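Ascorbate-specific PTS system EIIA component (Streptococcus pyogenes serotype M1, PDB 2OQT) probably serves as the cytoplasmic IIA phosphocarrier of a sugar phosphotransferase system, relaying phosphoryl groups that drive the uptake of ascorbate. Local coordinates at residues 3-8 / 144-149; 14-19 / 137-142; 21-26 / 90-95; 74-79 / 105-110. All coordinates share one frame; numbering follows the deposited sequence.

Overall arrangement
From the N terminus, helix 4-10 pairs with the C-terminal helix 139-149 in interaction 1, which closes the widest loop of the chain. Just inside it, interaction 2 sets strand 14-18 against the start of the same C-terminal helix, and the two contacts touch through Leu8 and Ile14. Both remaining contacts lie within these two loops. Interaction 3 joins the start of helix 23-36 to the end of strand 89-91, and interaction 4 links the loop before strand 80-86 with the one after strand 97-105; along the sequence these two cross. Thus interaction 1 joins two helices, interactions 2 and 3 set helix starts against sheet strands, and interaction 4 joins two loops.

Interaction 1 (3-8 / 144-149); sequences NLKQAL and EMVEES. Unlike the reference sequence in segment 3-8: Leu8 (reference Phe).
Val146 presents its two methyls to three residues of helix 4-8, and these apolar contacts form the buried part of the interface. CG1, anti to the backbone N (chi1 -172°), meets Leu4 CD2 at 3.6 Å, the two side chains crossing at about a right angle. The same methyl lies 3.7 Å from the backbone nitrogen Lys5 N and also faces the start of the Lys5 side chain. The other methyl, Val146 CG2, reaches Leu8 CD2 at 4.2 Å. This is a pairing of the two ends of the chain: the axes of the short helical segments 4-8 and 144-149 come within 9.8 Å and run nearly antiparallel (155°). Leu4 and Leu8 also reach Phe81 of strand 80-86, while Val146 touches Leu123 of helix 111-124, which ties the terminal helices to the sheet and to a further helix. The ionic contact lies at the outer margin. The Lys5 chain, bent at three torsions, passes over Val146 and brings NZ to 3.1 Å from Glu147 OE2 in a salt bridge. Asn3, at the N-cap position, accepts a weak capping bond from Gln6 N at OD1 (3.2 Å), and the same oxygen takes a hydrogen bond from Lys150 NZ.

Interaction 2 (14-19 / 137-142); sequences IRLGLS and QSPKEV
Ile14 and Pro139 bring their CA atoms to 5.8 Å where the start of the weakly bonded strand 14-16 passes the first turn of helix 139-142, and the gap widens to 7.1 Å between the CA atoms of Leu16 and Ser138. Alternate residues of the strand, Ile14 and Leu16, point toward the helix, and Arg15 between them points away. Ile14 carries the tighter half. Its CG1 branch, anti to the carbonyl carbon (chi1 -42°), extends CD1 to within 3.3 Å of Val142 CG1, a close apolar approach, while CG2 rests against the other methyl, Val142 CG2, at 3.9 Å. The two side chains slide past each other in opposite directions. At its root, Ile14 CB abuts the pyrrolidine ring at Pro139 CB. Leu16 works differently: its CD1 methyl is set against the main chain at the helix N-terminus, 3.4 Å from Ser138 C, and also meets Pro139 CD at 3.8 Å. Ser138 occupies the N-cap position. Beside it in the sheet, strand 14-18 has strand 80-86, whose Leu83 pairs with Arg15 by backbone hydrogen bonding and is also touched by Val142, so the helix reaches the sheet at two strands. With no hydrogen bond between the segments, the helix start is held to the strand by shape and apolar cover, buried around Ile14 and Val142 and more open toward Leu16 and Pro139.

Interaction 3 (21-26 / 90-95); sequences DTWQEA and VTFSDG
Trp23 reaches Phe92 because its CG lies between the backbone N and the carbonyl carbon (chi1 64°), the crowded position, which turns the indole out from the first turn of helix 23-26 toward the C-terminal end of strand 90-91 and the turn that follows. The phenyl of Phe92 turns its face to the Trp23 methylene: Trp23 CB sits 3.5 Å from the centroid of the Phe92 ring, almost on the ring normal, a well-centred CH-pi contact. The two rings themselves meet obliquely, with planes at 32° and the indole atom CE3 at 3.7 Å from Phe92 CE1. At the indole edge, the carbonyl oxygen Thr91 O comes to 3.4 Å from Trp23 CD1. Ser93 N lies over one face, and the amide carbon of Gln24 over the opposite one. Val90 fills the base of the contact: its CG1 methyl packs on Ala26 CB at 3.8 Å, and CG2 presses on the carbonyl oxygen Thr22 O at 3.2 Å. That turn of helix is capped by Thr22 OG1, which accepts from Glu25 N at 3.0 Å. Phe92 opens a type I turn ending at Gly95 and packs on Val98 and Leu101 of strand 97-105, while Trp23 extends to Ile49 and Thr52 of helix 42-55. The contact thus joins two helices to a sheet margin. No hydrogen bond spans the segments, so dispersion between methylene, methyl and aromatic surfaces carries it, probably helped by the polarised C-H of the indole edge facing Thr91 O.

Interaction 4 (74-79 / 105-110); sequences LGVNRN and AATDPS
Val76 covers one face of the peptide joining Ala106 to Thr107: its CG1 methyl, anti to the backbone N (chi1 -180°), stands almost straight above the carbonyl carbon Ala106 C at 3.7 Å. The amide of Asn79 comes to the nitrogen of this same peptide, its modelled ND2 being 2.8 Å from Thr107 N. Two nitrogens so close suggest that the amide is reversed in the model; with it turned back, a hydrogen bond from Thr107 N may form. Thr107 CG2 closes the outer side, lying 3.9 Å from Val76 CG1, and the same Val76 methyl also touches Ala105 CB at 4.2 Å. On the main chain, Asn79 CA donates a C-H...O contact to Ala105 O (3.3 Å, 152° at the hydrogen). Ala105 ends strand 97-105 and pairs with Ala80, the first residue of strand 80-86. The contact lies beside this pairing, bringing the loop that enters strand 80-86 against the one that leaves strand 97-105 for helix 111-124. Val76 also packs on Tyr44 of helix 42-55, and Ala106 on Ile111 and His112 of helix 111-124. The chemistry implies a largely nonpolar contact, in which the Val76 and Thr107 methyls and the face of one peptide are supplemented by the C-H...O approach.

Interaction 1 (3-8 / 144-149)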
loop_
_atom_site.group_PDB
_atom_site.type_symbol
_atom_site.label_atom_id
_atom_site.label_comp_id
_atom_site.label_asym_id
_atom_site.label_seq_id
_atom_site.Cartn_x
_atom_site.Cartn_y
_atom_site.Cartn_z
ATOM N N ASN A 3 4.528 8.901 9.821
ATOM C CA ASN A 3 4.497 9.776 8.662
ATOM C C ASN A 3 4.711 8.899 7.455
ATOM O O ASN A 3 5.633 8.097 7.441
ATOM C CB ASN A 3 5.586 10.865 8.774
ATOM C CG ASN A 3 5.875 11.580 7.437
ATOM O OD1 ASN A 3 5.480 11.128 6.355
ATOM N ND2 ASN A 3 6.585 12.701 7.517
ATOM N N LEU A 4 3.872 9.045 6.437
ATOM C CA LEU A 4 3.970 8.209 5.243
ATOM C C LEU A 4 5.270 8.349 4.467
ATOM O O LEU A 4 5.903 7.342 4.181
ATOM C CB LEU A 4 2.766 8.420 4.334
ATOM C CG LEU A 4 2.811 7.776 2.949
ATOM C CD1 LEU A 4 2.798 6.256 3.044
ATOM C CD2 LEU A 4 1.657 8.298 2.104
ATOM N N LYS A 5 5.667 9.576 4.132
ATOM C CA LYS A 5 6.968 9.852 3.514
ATOM C C LYS A 5 8.114 9.235 4.289
ATOM O O LYS A 5 8.943 8.518 3.736
ATOM C CB LYS A 5 7.216 11.367 3.407
ATOM C CG LYS A 5 7.779 11.833 2.047
ATOM C CD LYS A 5 9.304 11.970 2.056
ATOM C CE LYS A 5 9.748 13.388 2.450
ATOM N NZ LYS A 5 9.318 14.403 1.426
ATOM N N GLN A 6 8.161 9.494 5.583
ATOM C CA GLN A 6 9.273 9.031 6.366
ATOM C C GLN A 6 9.291 7.535 6.404
ATOM O O GLN A 6 10.346 6.931 6.228
ATOM C CB GLN A 6 9.235 9.601 7.787
ATOM C CG GLN A 6 10.508 9.307 8.600
ATOM C CD GLN A 6 11.804 9.739 7.858
ATOM O OE1 GLN A 6 11.871 10.828 7.236
ATOM N NE2 GLN A 6 12.818 8.871 7.900
ATOM N N ALA A 7 8.119 6.946 6.659
ATOM C CA ALA A 7 7.938 5.475 6.751
ATOM C C ALA A 7 8.465 4.764 5.506
ATOM O O ALA A 7 9.027 3.667 5.572
ATOM C CB ALA A 7 6.457 5.134 6.969
ATOM N N LEU A 8 8.273 5.431 4.374
ATOM C CA LEU A 8 8.574 4.894 3.061
ATOM C C LEU A 8 10.080 4.911 2.823
ATOM O O LEU A 8 10.630 4.047 2.114
ATOM C CB LEU A 8 7.870 5.750 2.024
ATOM C CG LEU A 8 6.701 5.319 1.134
ATOM C CD1 LEU A 8 5.895 4.056 1.511
ATOM C CD2 LEU A 8 5.787 6.550 0.905
ATOM N N GLU A 144 8.178 12.807 -3.768
ATOM C CA GLU A 144 7.864 14.208 -4.029
ATOM C C GLU A 144 6.363 14.426 -4.123
ATOM O O GLU A 144 5.846 15.445 -3.650
ATOM C CB GLU A 144 8.633 14.748 -5.234
ATOM C CG GLU A 144 9.968 15.416 -4.820
ATOM C CD GLU A 144 11.099 15.183 -5.826
ATOM O OE1 GLU A 144 10.823 14.592 -6.896
ATOM O OE2 GLU A 144 12.261 15.587 -5.555
HETATM N N MSE A 145 5.672 13.448 -4.701
HETATM C CA MSE A 145 4.218 13.430 -4.663
HETATM C C MSE A 145 3.701 13.366 -3.243
HETATM O O MSE A 145 2.747 14.069 -2.930
HETATM C CB MSE A 145 3.661 12.276 -5.465
HETATM C CG MSE A 145 3.973 12.384 -6.913
HETATM SE SE MSE A 145 2.858 11.197 -7.936
HETATM C CE MSE A 145 1.092 11.794 -7.285
ATOM N N VAL A 146 4.337 12.556 -2.386
ATOM C CA VAL A 146 3.915 12.421 -0.985
ATOM C C VAL A 146 4.110 13.700 -0.158
ATOM O O VAL A 146 3.305 13.974 0.735
ATOM C CB VAL A 146 4.563 11.179 -0.261
ATOM C CG1 VAL A 146 3.946 10.946 1.127
ATOM C CG2 VAL A 146 4.410 9.919 -1.099
ATOM N N GLU A 147 5.161 14.478 -0.433
ATOM C CA GLU A 147 5.321 15.784 0.242
ATOM C C GLU A 147 4.194 16.738 -0.181
ATOM O O GLU A 147 3.585 17.436 0.639
ATOM C CB GLU A 147 6.700 16.415 -0.011
ATOM C CG GLU A 147 7.073 17.519 0.975
ATOM C CD GLU A 147 7.674 16.982 2.278
ATOM O OE1 GLU A 147 6.973 16.280 3.053
ATOM O OE2 GLU A 147 8.863 17.266 2.543
ATOM N N GLU A 148 3.908 16.725 -1.473
ATOM C CA GLU A 148 2.835 17.490 -2.038
ATOM C C GLU A 148 1.471 17.216 -1.361
ATOM O O GLU A 148 0.593 18.081 -1.368
ATOM C CB GLU A 148 2.815 17.183 -3.525
ATOM C CG GLU A 148 1.949 18.080 -4.369
ATOM C CD GLU A 148 2.051 17.766 -5.849
ATOM O OE1 GLU A 148 1.204 18.296 -6.606
ATOM O OE2 GLU A 148 2.963 16.997 -6.256
ATOM N N SER A 149 1.326 16.023 -0.762
ATOM C CA SER A 149 0.103 15.544 -0.065
ATOM C C SER A 149 -0.140 16.236 1.246
ATOM O O SER A 149 -1.300 16.443 1.635
ATOM C CB SER A 149 0.203 14.060 0.294
ATOM O OG SER A 149 0.449 13.274 -0.835
#

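Interaction 2 (14-19 / 137-142)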
loop_
_atom_site.group_PDB
_atom_site.type_symbol
_atom_site.label_atom_id
_atom_site.label_comp_id
_atom_site.label_asym_id
_atom_site.label_seq_id
_atom_site.Cartn_x
_atom_site.Cartn_y
_atom_site.Cartn_z
ATOM N N ILE A 14 9.356 1.718 -1.657
ATOM C CA ILE A 14 8.752 1.994 -2.931
ATOM C C ILE A 14 9.274 0.995 -3.969
ATOM O O ILE A 14 10.481 0.716 -4.022
ATOM C CB ILE A 14 8.959 3.471 -3.317
ATOM C CG1 ILE A 14 8.740 4.367 -2.068
ATOM C CG2 ILE A 14 8.053 3.860 -4.529
ATOM C CD1 ILE A 14 8.119 5.731 -2.296
ATOM N N ARG A 15 8.353 0.394 -4.718
ATOM C CA ARG A 15 8.673 -0.370 -5.920
ATOM C C ARG A 15 7.840 0.132 -7.055
ATOM O O ARG A 15 6.686 0.551 -6.899
ATOM C CB ARG A 15 8.435 -1.856 -5.798
ATOM C CG ARG A 15 9.132 -2.516 -4.656
ATOM C CD ARG A 15 10.623 -2.675 -4.792
ATOM N NE ARG A 15 11.127 -3.260 -3.553
ATOM C CZ ARG A 15 11.493 -2.553 -2.486
ATOM N NH1 ARG A 15 11.468 -1.219 -2.509
ATOM N NH2 ARG A 15 11.918 -3.191 -1.400
ATOM N N LEU A 16 8.452 0.078 -8.224
ATOM C CA LEU A 16 7.952 0.793 -9.370
ATOM C C LEU A 16 7.803 -0.145 -10.550
ATOM O O LEU A 16 8.761 -0.842 -10.918
ATOM C CB LEU A 16 8.888 1.970 -9.663
ATOM C CG LEU A 16 8.436 3.226 -8.928
ATOM C CD1 LEU A 16 9.549 4.229 -8.870
ATOM C CD2 LEU A 16 7.211 3.810 -9.649
ATOM N N GLY A 17 6.586 -0.181 -11.102
ATOM C CA GLY A 17 6.304 -0.867 -12.363
ATOM C C GLY A 17 6.542 -2.342 -12.259
ATOM O O GLY A 17 7.296 -2.914 -13.032
ATOM N N LEU A 18 5.916 -2.973 -11.280
ATOM C CA LEU A 18 5.981 -4.423 -11.168
ATOM C C LEU A 18 4.819 -5.030 -11.969
ATOM O O LEU A 18 3.977 -4.298 -12.475
ATOM C CB LEU A 18 5.953 -4.862 -9.702
ATOM C CG LEU A 18 6.864 -4.198 -8.683
ATOM C CD1 LEU A 18 6.335 -4.568 -7.314
ATOM C CD2 LEU A 18 8.316 -4.606 -8.820
ATOM N N SER A 19 4.770 -6.352 -12.082
ATOM C CA SER A 19 3.745 -7.016 -12.894
ATOM C C SER A 19 3.074 -8.143 -12.110
ATOM O O SER A 19 3.758 -8.980 -11.512
ATOM C CB SER A 19 4.343 -7.597 -14.209
ATOM O OG SER A 19 5.536 -6.943 -14.659
ATOM N N GLN A 137 9.079 7.558 -12.290
ATOM C CA GLN A 137 10.258 6.937 -12.876
ATOM C C GLN A 137 11.334 6.606 -11.827
ATOM O O GLN A 137 12.391 6.087 -12.179
ATOM C CB GLN A 137 10.809 7.874 -13.973
ATOM C CG GLN A 137 11.062 7.211 -15.315
ATOM C CD GLN A 137 9.887 6.354 -15.812
ATOM O OE1 GLN A 137 8.724 6.784 -15.798
ATOM N NE2 GLN A 137 10.197 5.138 -16.271
ATOM N N SER A 138 11.045 6.915 -10.551
ATOM C CA SER A 138 11.952 6.696 -9.403
ATOM C C SER A 138 11.309 7.053 -8.031
ATOM O O SER A 138 10.523 8.004 -7.936
ATOM C CB SER A 138 13.251 7.492 -9.587
ATOM O OG SER A 138 13.128 8.818 -9.099
ATOM N N PRO A 139 11.682 6.325 -6.950
ATOM C CA PRO A 139 11.098 6.600 -5.637
ATOM C C PRO A 139 11.160 8.073 -5.263
ATOM O O PRO A 139 10.246 8.564 -4.590
ATOM C CB PRO A 139 11.960 5.784 -4.687
ATOM C CG PRO A 139 12.546 4.747 -5.506
ATOM C CD PRO A 139 12.666 5.232 -6.891
ATOM N N LYS A 140 12.219 8.764 -5.708
ATOM C CA LYS A 140 12.362 10.226 -5.539
ATOM C C LYS A 140 11.056 10.969 -5.869
ATOM O O LYS A 140 10.530 11.705 -5.028
ATOM C CB LYS A 140 13.534 10.787 -6.354
ATOM C CG LYS A 140 13.632 12.340 -6.301
ATOM C CD LYS A 140 14.735 12.965 -7.208
ATOM C CE LYS A 140 14.669 12.435 -8.673
ATOM N NZ LYS A 140 15.995 12.477 -9.393
ATOM N N GLU A 141 10.509 10.760 -7.064
ATOM C CA GLU A 141 9.271 11.474 -7.409
ATOM C C GLU A 141 8.021 10.949 -6.753
ATOM O O GLU A 141 7.077 11.707 -6.552
ATOM C CB GLU A 141 9.068 11.676 -8.916
ATOM C CG GLU A 141 9.551 10.593 -9.815
ATOM C CD GLU A 141 10.090 11.180 -11.109
ATOM O OE1 GLU A 141 9.617 10.805 -12.217
ATOM O OE2 GLU A 141 10.993 12.040 -10.990
ATOM N N VAL A 142 8.006 9.669 -6.400
ATOM C CA VAL A 142 6.938 9.177 -5.541
ATOM C C VAL A 142 6.975 9.967 -4.232
ATOM O O VAL A 142 5.978 10.556 -3.834
ATOM C CB VAL A 142 7.003 7.660 -5.292
ATOM C CG1 VAL A 142 5.971 7.245 -4.265
ATOM C CG2 VAL A 142 6.775 6.883 -6.592
#

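Interaction 3 (21-26 / 90-95)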
loop_
_atom_site.group_PDB
_atom_site.type_symbol
_atom_site.label_atom_id
_atom_site.label_comp_id
_atom_site.label_asym_id
_atom_site.label_seq_id
_atom_site.Cartn_x
_atom_site.Cartn_y
_atom_site.Cartn_z
ATOM N N ASP A 21 -0.532 -11.002 -12.146
ATOM C CA ASP A 21 -1.633 -11.563 -12.965
ATOM C C ASP A 21 -2.903 -11.743 -12.160
ATOM O O ASP A 21 -4.026 -11.720 -12.706
ATOM C CB ASP A 21 -1.251 -12.938 -13.536
ATOM C CG ASP A 21 -0.289 -12.848 -14.714
ATOM O OD1 ASP A 21 0.502 -13.811 -14.884
ATOM O OD2 ASP A 21 -0.324 -11.825 -15.458
ATOM N N THR A 22 -2.719 -11.966 -10.863
ATOM C CA THR A 22 -3.833 -12.138 -9.956
ATOM C C THR A 22 -3.717 -11.049 -8.889
ATOM O O THR A 22 -2.677 -10.387 -8.780
ATOM C CB THR A 22 -3.857 -13.588 -9.378
ATOM O OG1 THR A 22 -2.729 -13.813 -8.529
ATOM C CG2 THR A 22 -3.812 -14.616 -10.512
ATOM N N TRP A 23 -4.785 -10.828 -8.124
ATOM C CA TRP A 23 -4.721 -9.884 -7.023
ATOM C C TRP A 23 -3.923 -10.487 -5.833
ATOM O O TRP A 23 -3.295 -9.760 -5.038
ATOM C CB TRP A 23 -6.122 -9.442 -6.631
ATOM C CG TRP A 23 -6.916 -10.559 -6.125
ATOM C CD1 TRP A 23 -7.843 -11.297 -6.809
ATOM C CD2 TRP A 23 -6.876 -11.078 -4.798
ATOM N NE1 TRP A 23 -8.395 -12.234 -5.980
ATOM C CE2 TRP A 23 -7.811 -12.136 -4.741
ATOM C CE3 TRP A 23 -6.145 -10.732 -3.630
ATOM C CZ2 TRP A 23 -8.047 -12.876 -3.567
ATOM C CZ3 TRP A 23 -6.370 -11.474 -2.456
ATOM C CH2 TRP A 23 -7.317 -12.548 -2.449
ATOM N N GLN A 24 -3.941 -11.813 -5.741
ATOM C CA GLN A 24 -2.989 -12.508 -4.867
ATOM C C GLN A 24 -1.493 -12.220 -5.198
ATOM O O GLN A 24 -0.734 -11.955 -4.288
ATOM C CB GLN A 24 -3.278 -14.003 -4.843
ATOM C CG GLN A 24 -4.624 -14.371 -4.230
ATOM C CD GLN A 24 -5.693 -14.734 -5.263
ATOM O OE1 GLN A 24 -6.591 -15.533 -4.965
ATOM N NE2 GLN A 24 -5.606 -14.168 -6.463
ATOM N N GLU A 25 -1.095 -12.264 -6.488
ATOM C CA GLU A 25 0.274 -11.883 -6.953
ATOM C C GLU A 25 0.618 -10.472 -6.515
ATOM O O GLU A 25 1.720 -10.197 -6.056
ATOM C CB GLU A 25 0.390 -11.927 -8.496
ATOM C CG GLU A 25 1.229 -13.058 -9.138
ATOM C CD GLU A 25 0.394 -14.272 -9.689
ATOM O OE1 GLU A 25 0.281 -14.418 -10.942
ATOM O OE2 GLU A 25 -0.126 -15.091 -8.876
ATOM N N ALA A 26 -0.356 -9.578 -6.641
ATOM C CA ALA A 26 -0.140 -8.139 -6.409
ATOM C C ALA A 26 0.009 -7.817 -4.927
ATOM O O ALA A 26 0.787 -6.954 -4.512
ATOM C CB ALA A 26 -1.263 -7.357 -6.992
ATOM N N VAL A 90 -4.772 -4.786 -11.940
ATOM C CA VAL A 90 -5.075 -6.128 -11.536
ATOM C C VAL A 90 -6.516 -6.063 -11.001
ATOM O O VAL A 90 -6.934 -5.016 -10.513
ATOM C CB VAL A 90 -3.954 -6.660 -10.548
ATOM C CG1 VAL A 90 -4.291 -6.384 -9.061
ATOM C CG2 VAL A 90 -3.620 -8.114 -10.819
ATOM N N THR A 91 -7.284 -7.146 -11.149
ATOM C CA THR A 91 -8.685 -7.167 -10.771
ATOM C C THR A 91 -8.913 -7.950 -9.468
ATOM O O THR A 91 -8.614 -9.138 -9.379
ATOM C CB THR A 91 -9.574 -7.744 -11.886
ATOM O OG1 THR A 91 -9.221 -7.158 -13.147
ATOM C CG2 THR A 91 -11.039 -7.403 -11.622
ATOM N N PHE A 92 -9.432 -7.253 -8.459
ATOM C CA PHE A 92 -9.707 -7.872 -7.164
ATOM C C PHE A 92 -11.051 -8.638 -7.209
ATOM O O PHE A 92 -11.833 -8.478 -8.142
ATOM C CB PHE A 92 -9.625 -6.817 -6.053
ATOM C CG PHE A 92 -8.238 -6.665 -5.470
ATOM C CD1 PHE A 92 -7.946 -7.153 -4.189
ATOM C CD2 PHE A 92 -7.207 -6.051 -6.208
ATOM C CE1 PHE A 92 -6.632 -7.040 -3.643
ATOM C CE2 PHE A 92 -5.913 -5.958 -5.699
ATOM C CZ PHE A 92 -5.618 -6.445 -4.403
ATOM N N SER A 93 -11.287 -9.498 -6.232
ATOM C CA SER A 93 -12.434 -10.417 -6.255
ATOM C C SER A 93 -13.832 -9.764 -6.190
ATOM O O SER A 93 -14.835 -10.473 -6.286
ATOM C CB SER A 93 -12.322 -11.489 -5.155
ATOM O OG SER A 93 -12.448 -10.925 -3.855
ATOM N N ASP A 94 -13.898 -8.443 -6.020
ATOM C CA ASP A 94 -15.166 -7.703 -6.094
ATOM C C ASP A 94 -15.330 -7.053 -7.455
ATOM O O ASP A 94 -16.260 -6.296 -7.656
ATOM C CB ASP A 94 -15.281 -6.616 -5.003
ATOM C CG ASP A 94 -14.215 -5.465 -5.137
ATOM O OD1 ASP A 94 -13.234 -5.568 -5.934
ATOM O OD2 ASP A 94 -14.351 -4.448 -4.387
ATOM N N GLY A 95 -14.409 -7.303 -8.378
ATOM C CA GLY A 95 -14.506 -6.659 -9.658
ATOM C C GLY A 95 -13.774 -5.347 -9.793
ATOM O O GLY A 95 -13.742 -4.803 -10.890
#

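Interaction 4 (74-79 / 105-110)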
loop_
_atom_site.group_PDB
_atom_site.type_symbol
_atom_site.label_atom_id
_atom_site.label_comp_id
_atom_site.label_asym_id
_atom_site.label_seq_id
_atom_site.Cartn_x
_atom_site.Cartn_y
_atom_site.Cartn_z
ATOM N N LEU A 74 0.136 -9.017 13.384
ATOM C CA LEU A 74 0.196 -10.401 12.977
ATOM C C LEU A 74 1.244 -10.593 11.887
ATOM O O LEU A 74 0.986 -10.405 10.675
ATOM C CB LEU A 74 -1.171 -10.917 12.525
ATOM C CG LEU A 74 -1.573 -12.305 13.068
ATOM C CD1 LEU A 74 -3.021 -12.571 12.664
ATOM C CD2 LEU A 74 -0.678 -13.453 12.603
ATOM N N GLY A 75 2.430 -10.994 12.336
ATOM C CA GLY A 75 3.592 -10.942 11.470
ATOM C C GLY A 75 4.172 -9.533 11.411
ATOM O O GLY A 75 5.022 -9.264 10.560
ATOM N N VAL A 76 3.760 -8.671 12.346
ATOM C CA VAL A 76 4.144 -7.248 12.368
ATOM C C VAL A 76 5.078 -6.884 13.504
ATOM O O VAL A 76 4.721 -7.064 14.649
ATOM C CB VAL A 76 2.868 -6.322 12.409
ATOM C CG1 VAL A 76 3.270 -4.847 12.426
ATOM C CG2 VAL A 76 1.911 -6.614 11.223
ATOM N N ASN A 77 6.284 -6.375 13.236
ATOM C CA ASN A 77 7.154 -5.948 14.361
ATOM C C ASN A 77 7.151 -4.436 14.551
ATOM O O ASN A 77 7.414 -3.936 15.673
ATOM C CB ASN A 77 8.590 -6.539 14.311
ATOM C CG ASN A 77 9.447 -6.248 15.633
ATOM O OD1 ASN A 77 9.078 -6.600 16.803
ATOM N ND2 ASN A 77 10.595 -5.616 15.426
ATOM N N ARG A 78 6.781 -3.730 13.481
ATOM C CA ARG A 78 7.029 -2.316 13.345
ATOM C C ARG A 78 6.035 -1.682 12.371
ATOM O O ARG A 78 5.764 -2.239 11.271
ATOM C CB ARG A 78 8.451 -2.137 12.808
ATOM C CG ARG A 78 8.881 -0.708 12.480
ATOM C CD ARG A 78 10.386 -0.657 12.191
ATOM N NE ARG A 78 10.771 -0.923 10.794
ATOM C CZ ARG A 78 11.533 -1.951 10.393
ATOM N NH1 ARG A 78 11.950 -2.867 11.267
ATOM N NH2 ARG A 78 11.857 -2.083 9.098
ATOM N N ASN A 79 5.496 -0.518 12.768
ATOM C CA ASN A 79 4.677 0.289 11.851
ATOM C C ASN A 79 5.471 0.717 10.610
ATOM O O ASN A 79 6.653 1.165 10.688
ATOM C CB ASN A 79 4.037 1.491 12.535
ATOM C CG ASN A 79 3.238 1.129 13.802
ATOM O OD1 ASN A 79 3.113 1.970 14.677
ATOM N ND2 ASN A 79 2.732 -0.108 13.919
ATOM N N ALA A 105 1.123 -1.506 7.605
ATOM C CA ALA A 105 1.267 -2.443 8.737
ATOM C C ALA A 105 1.327 -1.734 10.068
ATOM O O ALA A 105 2.022 -0.703 10.240
ATOM C CB ALA A 105 2.484 -3.387 8.562
ATOM N N ALA A 106 0.615 -2.293 11.026
ATOM C CA ALA A 106 0.558 -1.666 12.326
ATOM C C ALA A 106 0.497 -2.675 13.431
ATOM O O ALA A 106 -0.149 -3.716 13.297
ATOM C CB ALA A 106 -0.660 -0.698 12.413
ATOM N N THR A 107 1.153 -2.324 14.531
ATOM C CA THR A 107 1.066 -3.054 15.791
ATOM C C THR A 107 -0.148 -2.614 16.659
ATOM O O THR A 107 -0.518 -3.334 17.588
ATOM C CB THR A 107 2.324 -2.851 16.614
ATOM O OG1 THR A 107 2.277 -1.550 17.187
ATOM C CG2 THR A 107 3.612 -2.969 15.771
ATOM N N ASP A 108 -0.761 -1.449 16.378
ATOM C CA ASP A 108 -2.028 -1.045 17.045
ATOM C C ASP A 108 -3.195 -0.756 16.092
ATOM O O ASP A 108 -3.078 0.098 15.211
ATOM C CB ASP A 108 -1.836 0.160 17.980
ATOM C CG ASP A 108 -3.090 0.459 18.822
ATOM O OD1 ASP A 108 -3.771 -0.497 19.265
ATOM O OD2 ASP A 108 -3.412 1.647 19.046
ATOM N N PRO A 109 -4.355 -1.405 16.320
ATOM C CA PRO A 109 -5.391 -1.415 15.284
ATOM C C PRO A 109 -6.080 -0.074 15.018
ATOM O O PRO A 109 -6.684 0.068 13.976
ATOM C CB PRO A 109 -6.424 -2.403 15.835
ATOM C CG PRO A 109 -6.316 -2.207 17.339
ATOM C CD PRO A 109 -4.810 -2.106 17.539
ATOM N N SER A 110 -6.014 0.883 15.934
ATOM C CA SER A 110 -6.735 2.142 15.757
ATOM C C SER A 110 -5.938 3.221 15.007
ATOM O O SER A 110 -6.494 4.242 14.584
ATOM C CB SER A 110 -7.317 2.657 17.076
ATOM O OG SER A 110 -6.424 2.460 18.162
#